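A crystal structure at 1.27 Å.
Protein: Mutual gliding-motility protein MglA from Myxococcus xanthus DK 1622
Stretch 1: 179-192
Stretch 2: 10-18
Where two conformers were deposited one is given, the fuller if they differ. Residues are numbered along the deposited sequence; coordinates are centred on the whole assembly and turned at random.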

ATOM      1  N   THR A 179      -3.551  -0.365   9.519  1.00 12.38           N
ATOM      2  CA  THR A 179      -3.735  -0.182   8.078  1.00 11.93           C
ATOM      3  C   THR A 179      -3.457  -1.482   7.341  1.00 12.67           C
ATOM      4  O   THR A 179      -4.248  -1.915   6.491  1.00 12.55           O
ATOM      5  CB  THR A 179      -2.786   0.910   7.579  1.00 10.44           C
ATOM      6  OG1 THR A 179      -3.077   2.175   8.178  1.00 11.33           O
ATOM      7  CG2 THR A 179      -2.856   1.099   6.074  1.00 13.99           C
ATOM      8  N   LEU A 180      -2.312  -2.103   7.638  1.00 11.88           N
ATOM      9  CA  LEU A 180      -1.921  -3.339   6.969  1.00 11.97           C
ATOM     10  C   LEU A 180      -2.934  -4.447   7.225  1.00 13.28           C
ATOM     11  O   LEU A 180      -3.336  -5.163   6.297  1.00 13.68           O
ATOM     12  CB  LEU A 180      -0.543  -3.757   7.467  1.00 13.32           C
ATOM     13  CG  LEU A 180      -0.050  -5.137   6.975  1.00 13.15           C
ATOM     14  CD1 LEU A 180       0.142  -5.123   5.463  1.00 16.09           C
ATOM     15  CD2 LEU A 180       1.254  -5.524   7.678  1.00 16.88           C
ATOM     16  N   LYS A 181      -3.318  -4.638   8.481  1.00 13.55           N
ATOM     17  CA  LYS A 181      -4.227  -5.729   8.805  1.00 13.83           C
ATOM     18  C   LYS A 181      -5.564  -5.527   8.128  1.00 12.67           C
ATOM     19  O   LYS A 181      -6.210  -6.502   7.727  1.00 14.41           O
ATOM     20  CB  LYS A 181      -4.368  -5.860  10.320  1.00 17.96           C
ATOM     21  CG  LYS A 181      -3.121  -6.421  10.974  1.00 21.78           C
ATOM     22  CD  LYS A 181      -3.100  -6.218  12.481  1.00 31.97           C
ATOM     23  CE  LYS A 181      -1.970  -7.017  13.130  1.00 47.85           C
ATOM     24  NZ  LYS A 181      -1.132  -7.777  12.147  1.00 58.32           N
ATOM     25  N   ALA A 182      -6.007  -4.284   7.985  1.00 12.49           N
ATOM     26  CA  ALA A 182      -7.290  -4.022   7.335  1.00 13.50           C
ATOM     27  C   ALA A 182      -7.254  -4.441   5.867  1.00 14.28           C
ATOM     28  O   ALA A 182      -8.156  -5.129   5.382  1.00 14.89           O
ATOM     29  CB  ALA A 182      -7.686  -2.550   7.482  1.00 15.33           C
ATOM     30  N   VAL A 183      -6.225  -4.038   5.138  1.00 13.12           N
ATOM     31  CA  VAL A 183      -6.182  -4.395   3.721  1.00 13.07           C
ATOM     32  C   VAL A 183      -5.947  -5.894   3.540  1.00 13.10           C
ATOM     33  O   VAL A 183      -6.518  -6.511   2.635  1.00 13.08           O
ATOM     34  CB  VAL A 183      -5.182  -3.529   2.938  1.00 13.91           C
ATOM     35  CG1 VAL A 183      -3.755  -3.927   3.227  1.00 15.23           C
ATOM     36  CG2 VAL A 183      -5.494  -3.625   1.430  1.00 14.86           C
ATOM     37  N   ALA A 184      -5.128  -6.501   4.400  1.00 12.47           N
ATOM     38  CA  ALA A 184      -4.865  -7.932   4.277  1.00 13.69           C
ATOM     39  C   ALA A 184      -6.127  -8.744   4.506  1.00 14.40           C
ATOM     40  O   ALA A 184      -6.377  -9.728   3.793  1.00 15.15           O
ATOM     41  CB  ALA A 184      -3.769  -8.374   5.247  1.00 14.14           C
ATOM     42  N   LYS A 185      -6.961  -8.332   5.465  1.00 14.40           N
ATOM     43  CA  LYS A 185      -8.222  -9.028   5.702  1.00 15.83           C
ATOM     44  C   LYS A 185      -9.152  -8.904   4.498  1.00 15.41           C
ATOM     45  O   LYS A 185      -9.812  -9.878   4.119  1.00 16.25           O
ATOM     46  CB  LYS A 185      -8.873  -8.489   6.972  1.00 18.27           C
ATOM     47  CG  LYS A 185     -10.189  -9.156   7.341  1.00 29.74           C
ATOM     48  CD  LYS A 185     -10.674  -8.683   8.703  1.00 43.49           C
ATOM     49  CE  LYS A 185     -11.936  -9.426   9.110  1.00 48.69           C
ATOM     50  NZ  LYS A 185     -12.585  -8.830  10.310  1.00 52.26           N
ATOM     51  N   LEU A 186      -9.225  -7.721   3.878  1.00 14.91           N
ATOM     52  CA  LEU A 186     -10.045  -7.565   2.683  1.00 15.31           C
ATOM     53  C   LEU A 186      -9.565  -8.473   1.555  1.00 14.93           C
ATOM     54  O   LEU A 186     -10.381  -9.069   0.843  1.00 16.29           O
ATOM     55  CB  LEU A 186     -10.036  -6.108   2.221  1.00 16.08           C
ATOM     56  CG  LEU A 186     -10.745  -5.130   3.152  1.00 16.68           C
ATOM     57  CD1 LEU A 186     -10.517  -3.694   2.656  1.00 19.85           C
ATOM     58  CD2 LEU A 186     -12.220  -5.425   3.276  1.00 21.62           C
ATOM     59  N   VAL A 187      -8.247  -8.585   1.372  1.00 14.54           N
ATOM     60  CA  VAL A 187      -7.697  -9.458   0.337  1.00 15.23           C
ATOM     61  C   VAL A 187      -8.044 -10.912   0.630  1.00 16.66           C
ATOM     62  O   VAL A 187      -8.446 -11.660  -0.268  1.00 18.53           O
ATOM     63  CB  VAL A 187      -6.177  -9.235   0.219  1.00 15.30           C
ATOM     64  CG1 VAL A 187      -5.542 -10.338  -0.612  1.00 17.94           C
ATOM     65  CG2 VAL A 187      -5.892  -7.861  -0.376  1.00 16.00           C
ATOM     66  N   LEU A 188      -7.884 -11.343   1.882  1.00 16.12           N
ATOM     67  CA  LEU A 188      -8.204 -12.728   2.227  1.00 16.57           C
ATOM     68  C   LEU A 188      -9.677 -13.032   2.003  1.00 19.07           C
ATOM     69  O   LEU A 188     -10.028 -14.128   1.546  1.00 21.20           O
ATOM     70  CB  LEU A 188      -7.811 -13.002   3.675  1.00 19.23           C
ATOM     71  CG  LEU A 188      -6.322 -13.165   3.946  1.00 25.11           C
ATOM     72  CD1 LEU A 188      -6.092 -13.112   5.452  1.00 34.28           C
ATOM     73  CD2 LEU A 188      -5.769 -14.456   3.391  1.00 31.38           C
ATOM     74  N   THR A 189     -10.558 -12.099   2.358  1.00 17.71           N
ATOM     75  CA  THR A 189     -11.987 -12.319   2.142  1.00 20.87           C
ATOM     76  C   THR A 189     -12.272 -12.549   0.666  1.00 25.58           C
ATOM     77  O   THR A 189     -13.077 -13.424   0.310  1.00 25.53           O
ATOM     78  CB  THR A 189     -12.775 -11.132   2.693  1.00 21.22           C
ATOM     79  OG1 THR A 189     -12.630 -11.088   4.117  1.00 24.66           O
ATOM     80  CG2 THR A 189     -14.253 -11.247   2.334  1.00 26.48           C
ATOM     81  N   GLU A 190     -11.607 -11.794  -0.215  1.00 22.99           N
ATOM     82  CA  GLU A 190     -11.807 -11.989  -1.650  1.00 25.50           C
ATOM     83  C   GLU A 190     -11.291 -13.351  -2.099  1.00 30.46           C
ATOM     84  O   GLU A 190     -11.955 -14.042  -2.884  1.00 32.38           O
ATOM     85  CB  GLU A 190     -11.146 -10.865  -2.446  1.00 30.62           C
ATOM     86  CG  GLU A 190     -11.851  -9.524  -2.322  1.00 32.80           C
ATOM     87  CD  GLU A 190     -13.352  -9.626  -2.542  1.00 46.67           C
ATOM     88  OE1 GLU A 190     -13.758 -10.094  -3.626  1.00 47.15           O
ATOM     89  OE2 GLU A 190     -14.124  -9.266  -1.621  1.00 42.48           O
ATOM     90  N   LEU A 191     -10.122 -13.763  -1.608  1.00 26.95           N
ATOM     91  CA  LEU A 191      -9.609 -15.091  -1.930  1.00 36.47           C
ATOM     92  C   LEU A 191     -10.620 -16.168  -1.566  1.00 39.95           C
ATOM     93  O   LEU A 191     -10.882 -17.084  -2.353  1.00 45.75           O
ATOM     94  CB  LEU A 191      -8.309 -15.342  -1.177  1.00 35.81           C
ATOM     95  CG  LEU A 191      -7.070 -14.666  -1.743  1.00 38.12           C
ATOM     96  CD1 LEU A 191      -5.927 -14.862  -0.774  1.00 42.82           C
ATOM     97  CD2 LEU A 191      -6.742 -15.232  -3.113  1.00 40.40           C
ATOM     98  N   LYS A 192     -11.189 -16.084  -0.365  1.00 30.32           N
ATOM     99  CA  LYS A 192     -12.140 -17.100   0.067  1.00 33.48           C
ATOM    100  C   LYS A 192     -13.401 -17.099  -0.784  1.00 41.74           C
ATOM    101  O   LYS A 192     -14.103 -18.116  -0.828  1.00 51.93           O
ATOM    102  CB  LYS A 192     -12.481 -16.901   1.541  1.00 32.14           C
ATOM    103  CG  LYS A 192     -11.278 -17.068   2.453  1.00 35.17           C
ATOM    104  CD  LYS A 192     -11.668 -17.297   3.904  1.00 42.53           C
ATOM    105  CE  LYS A 192     -11.556 -16.034   4.740  1.00 47.19           C
ATOM    106  NZ  LYS A 192     -10.991 -16.336   6.085  1.00 50.07           N
TER
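Stretch 2 (10-18) EINCKIVYY

Residues 10-18 form an extended β-strand that lies across the helix of residues 179-192. The two segments are far apart in the sequence of one chain, and they run in broadly opposite senses: their N-to-C directions make an angle of 139°, and their axes come within 10.1 Å of each other. The backbones are nearest in register at Val187 and Cys13, whose CA atoms are 7.9 Å apart. Because the directions are opposed, the start of the strand meets the later part of the helix, at Leu191, and Tyr17 reaches back to the earlier part, at Leu180.

The alternation of the strand decides what it offers. Ile11, Cys13 and Ile15 point their CA-to-CB bonds toward the helix, whereas those of Asn12 and Lys14 point away. The helix answers with Val183, Val187 and Leu191, spaced four residues apart and so brought onto one side by the helical repeat, which is held by regular backbone hydrogen bonds such as Val187 N to Val183 O (3.0 Å) and Leu191 N to Val187 O (3.0 Å).

These two rows interlock by shape. Ile15, which gives up more surface to the contact than any other residue of either segment, has chi1 and chi2 both in the m well and spreads between two helical valines: its CG2 lies 4.2 Å from CG1 of Val183, and its CD1 lies 3.7 Å from CG2 of Val187. Val187, with chi1 in t, is itself forked over the strand, since its other methyl, CG1, rests 3.9 Å from SG of Cys13. SG of Cys13 thus fits between Val187 and Leu191, and its tightest approach is to CD1 of Leu191, at 3.4 Å. CD1 of Leu191 is also 4.0 Å from CG2 of Ile11, so the tip of Leu191 settles into the notch between Ile11 and Cys13.

At the other end the fit is made by reach. The CA-to-CB bonds of both Leu180 and Tyr17 point sideways, but the ends of the side chains come nearer. The long side chain of Tyr17 carries its OH to 3.7 Å from CD1 of Leu180, a packing contact that extends the interface beyond the Ile15-Val183 pair.

No hydrogen bond joins the two segments; 368 Å² of surface, summed over both, is buried by side-chain packing. Lys181, Lys185 and Glu190 lie out of reach of the strand and remain exposed.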

ATOM      1  N   GLU A  10       0.141 -23.212  -2.537  1.00 14.92           N
ATOM      2  CA  GLU A  10       0.698 -21.912  -2.186  1.00 16.38           C
ATOM      3  C   GLU A  10      -0.060 -20.800  -2.880  1.00 14.09           C
ATOM      4  O   GLU A  10      -0.385 -20.894  -4.062  1.00 16.64           O
ATOM      5  CB  GLU A  10       2.192 -21.840  -2.555  1.00 20.05           C
ATOM      6  CG  GLU A  10       2.996 -22.900  -1.807  1.00 27.81           C
ATOM      7  CD  GLU A  10       4.502 -22.714  -1.878  1.00 47.56           C
ATOM      8  OE1 GLU A  10       5.233 -23.579  -1.335  1.00 29.60           O
ATOM      9  OE2 GLU A  10       4.955 -21.712  -2.472  1.00 52.60           O
ATOM     10  N   ILE A  11      -0.339 -19.748  -2.118  1.00 14.29           N
ATOM     11  CA  ILE A  11      -0.974 -18.536  -2.622  1.00 14.50           C
ATOM     12  C   ILE A  11      -0.057 -17.360  -2.330  1.00 14.87           C
ATOM     13  O   ILE A  11       0.365 -17.169  -1.191  1.00 15.68           O
ATOM     14  CB  ILE A  11      -2.339 -18.303  -1.944  1.00 14.63           C
ATOM     15  CG1 ILE A  11      -3.294 -19.468  -2.207  1.00 15.47           C
ATOM     16  CG2 ILE A  11      -2.933 -16.976  -2.393  1.00 16.46           C
ATOM     17  CD1 ILE A  11      -4.592 -19.373  -1.438  1.00 17.06           C
ATOM     18  N   ASN A  12       0.219 -16.554  -3.351  1.00 16.42           N
ATOM     19  CA  ASN A  12       0.955 -15.312  -3.160  1.00 18.29           C
ATOM     20  C   ASN A  12       0.060 -14.149  -3.538  1.00 16.60           C
ATOM     21  O   ASN A  12      -0.531 -14.143  -4.621  1.00 18.68           O
ATOM     22  CB  ASN A  12       2.238 -15.304  -3.984  1.00 24.04           C
ATOM     23  CG  ASN A  12       3.262 -16.290  -3.456  1.00 28.83           C
ATOM     24  OD1 ASN A  12       3.408 -16.469  -2.240  1.00 26.46           O
ATOM     25  ND2 ASN A  12       3.949 -16.961  -4.362  1.00 37.11           N
ATOM     26  N   CYS A  13      -0.072 -13.211  -2.610  0.69 16.40           N
ATOM     27  CA  CYS A  13      -0.875 -12.006  -2.761  0.69 16.67           C
ATOM     28  C   CYS A  13       0.070 -10.814  -2.845  0.69 16.34           C
ATOM     29  O   CYS A  13       1.198 -10.869  -2.334  0.69 15.79           O
ATOM     30  CB  CYS A  13      -1.816 -11.841  -1.557  0.69 14.63           C
ATOM     31  SG  CYS A  13      -3.053 -13.182  -1.408  0.69 18.99           S
ATOM     32  N   LYS A  14      -0.392  -9.745  -3.508  1.00 13.83           N
ATOM     33  CA  LYS A  14       0.401  -8.531  -3.665  1.00 13.98           C
ATOM     34  C   LYS A  14      -0.350  -7.329  -3.130  1.00 12.46           C
ATOM     35  O   LYS A  14      -1.492  -7.067  -3.527  1.00 12.74           O
ATOM     36  CB  LYS A  14       0.692  -8.342  -5.145  1.00 14.30           C
ATOM     37  CG  LYS A  14       1.510  -7.135  -5.490  1.00 16.01           C
ATOM     38  CD  LYS A  14       1.870  -7.169  -6.968  1.00 20.87           C
ATOM     39  CE  LYS A  14       2.968  -6.205  -7.298  1.00 19.51           C
ATOM     40  NZ  LYS A  14       3.375  -6.300  -8.728  1.00 17.08           N
ATOM     41  N   ILE A  15       0.298  -6.589  -2.233  1.00 11.87           N
ATOM     42  CA  ILE A  15      -0.222  -5.332  -1.700  1.00 11.70           C
ATOM     43  C   ILE A  15       0.702  -4.216  -2.159  1.00 11.70           C
ATOM     44  O   ILE A  15       1.922  -4.321  -1.980  1.00 12.54           O
ATOM     45  CB  ILE A  15      -0.257  -5.336  -0.162  1.00 14.28           C
ATOM     46  CG1 ILE A  15      -1.083  -6.491   0.389  1.00 17.73           C
ATOM     47  CG2 ILE A  15      -0.730  -3.970   0.369  1.00 15.20           C
ATOM     48  CD1 ILE A  15      -2.423  -6.555  -0.103  1.00 23.17           C
ATOM     49  N   VAL A  16       0.140  -3.153  -2.740  1.00 11.19           N
ATOM     50  CA  VAL A  16       0.929  -2.001  -3.173  1.00 10.94           C
ATOM     51  C   VAL A  16       0.569  -0.789  -2.315  1.00 11.01           C
ATOM     52  O   VAL A  16      -0.609  -0.417  -2.213  1.00 11.56           O
ATOM     53  CB  VAL A  16       0.734  -1.699  -4.673  1.00 11.93           C
ATOM     54  CG1 VAL A  16       1.481  -0.423  -5.055  1.00 12.84           C
ATOM     55  CG2 VAL A  16       1.215  -2.880  -5.500  1.00 13.04           C
ATOM     56  N   TYR A  17       1.593  -0.163  -1.728  1.00 10.62           N
ATOM     57  CA  TYR A  17       1.491   1.128  -1.052  1.00 10.53           C
ATOM     58  C   TYR A  17       1.757   2.219  -2.079  1.00 10.42           C
ATOM     59  O   TYR A  17       2.830   2.250  -2.710  1.00 11.75           O
ATOM     60  CB  TYR A  17       2.497   1.173   0.101  1.00 10.35           C
ATOM     61  CG  TYR A  17       2.040   0.446   1.351  1.00 10.94           C
ATOM     62  CD1 TYR A  17       1.738   1.129   2.504  1.00 11.30           C
ATOM     63  CD2 TYR A  17       1.910  -0.941   1.372  1.00 12.42           C
ATOM     64  CE1 TYR A  17       1.317   0.479   3.646  1.00 12.10           C
ATOM     65  CE2 TYR A  17       1.497  -1.593   2.511  1.00 11.31           C
ATOM     66  CZ  TYR A  17       1.193  -0.878   3.639  1.00 11.74           C
ATOM     67  OH  TYR A  17       0.761  -1.571   4.750  1.00 12.44           O
ATOM     68  N   TYR A  18       0.794   3.116  -2.224  1.00 11.37           N
ATOM     69  CA  TYR A  18       0.792   4.155  -3.243  1.00 11.10           C
ATOM     70  C   TYR A  18       0.675   5.503  -2.558  1.00 11.95           C
ATOM     71  O   TYR A  18       0.294   5.580  -1.389  1.00 13.69           O
ATOM     72  CB  TYR A  18      -0.425   3.951  -4.157  1.00 12.47           C
ATOM     73  CG  TYR A  18      -0.273   4.290  -5.618  1.00 12.26           C
ATOM     74  CD1 TYR A  18       0.229   3.370  -6.508  1.00 13.38           C
ATOM     75  CD2 TYR A  18      -0.685   5.510  -6.108  1.00 12.66           C
ATOM     76  CE1 TYR A  18       0.336   3.653  -7.837  1.00 13.24           C
ATOM     77  CE2 TYR A  18      -0.580   5.822  -7.453  1.00 13.52           C
ATOM     78  CZ  TYR A  18      -0.062   4.874  -8.316  1.00 13.15           C
ATOM     79  OH  TYR A  18       0.035   5.099  -9.676  1.00 14.94           O
TER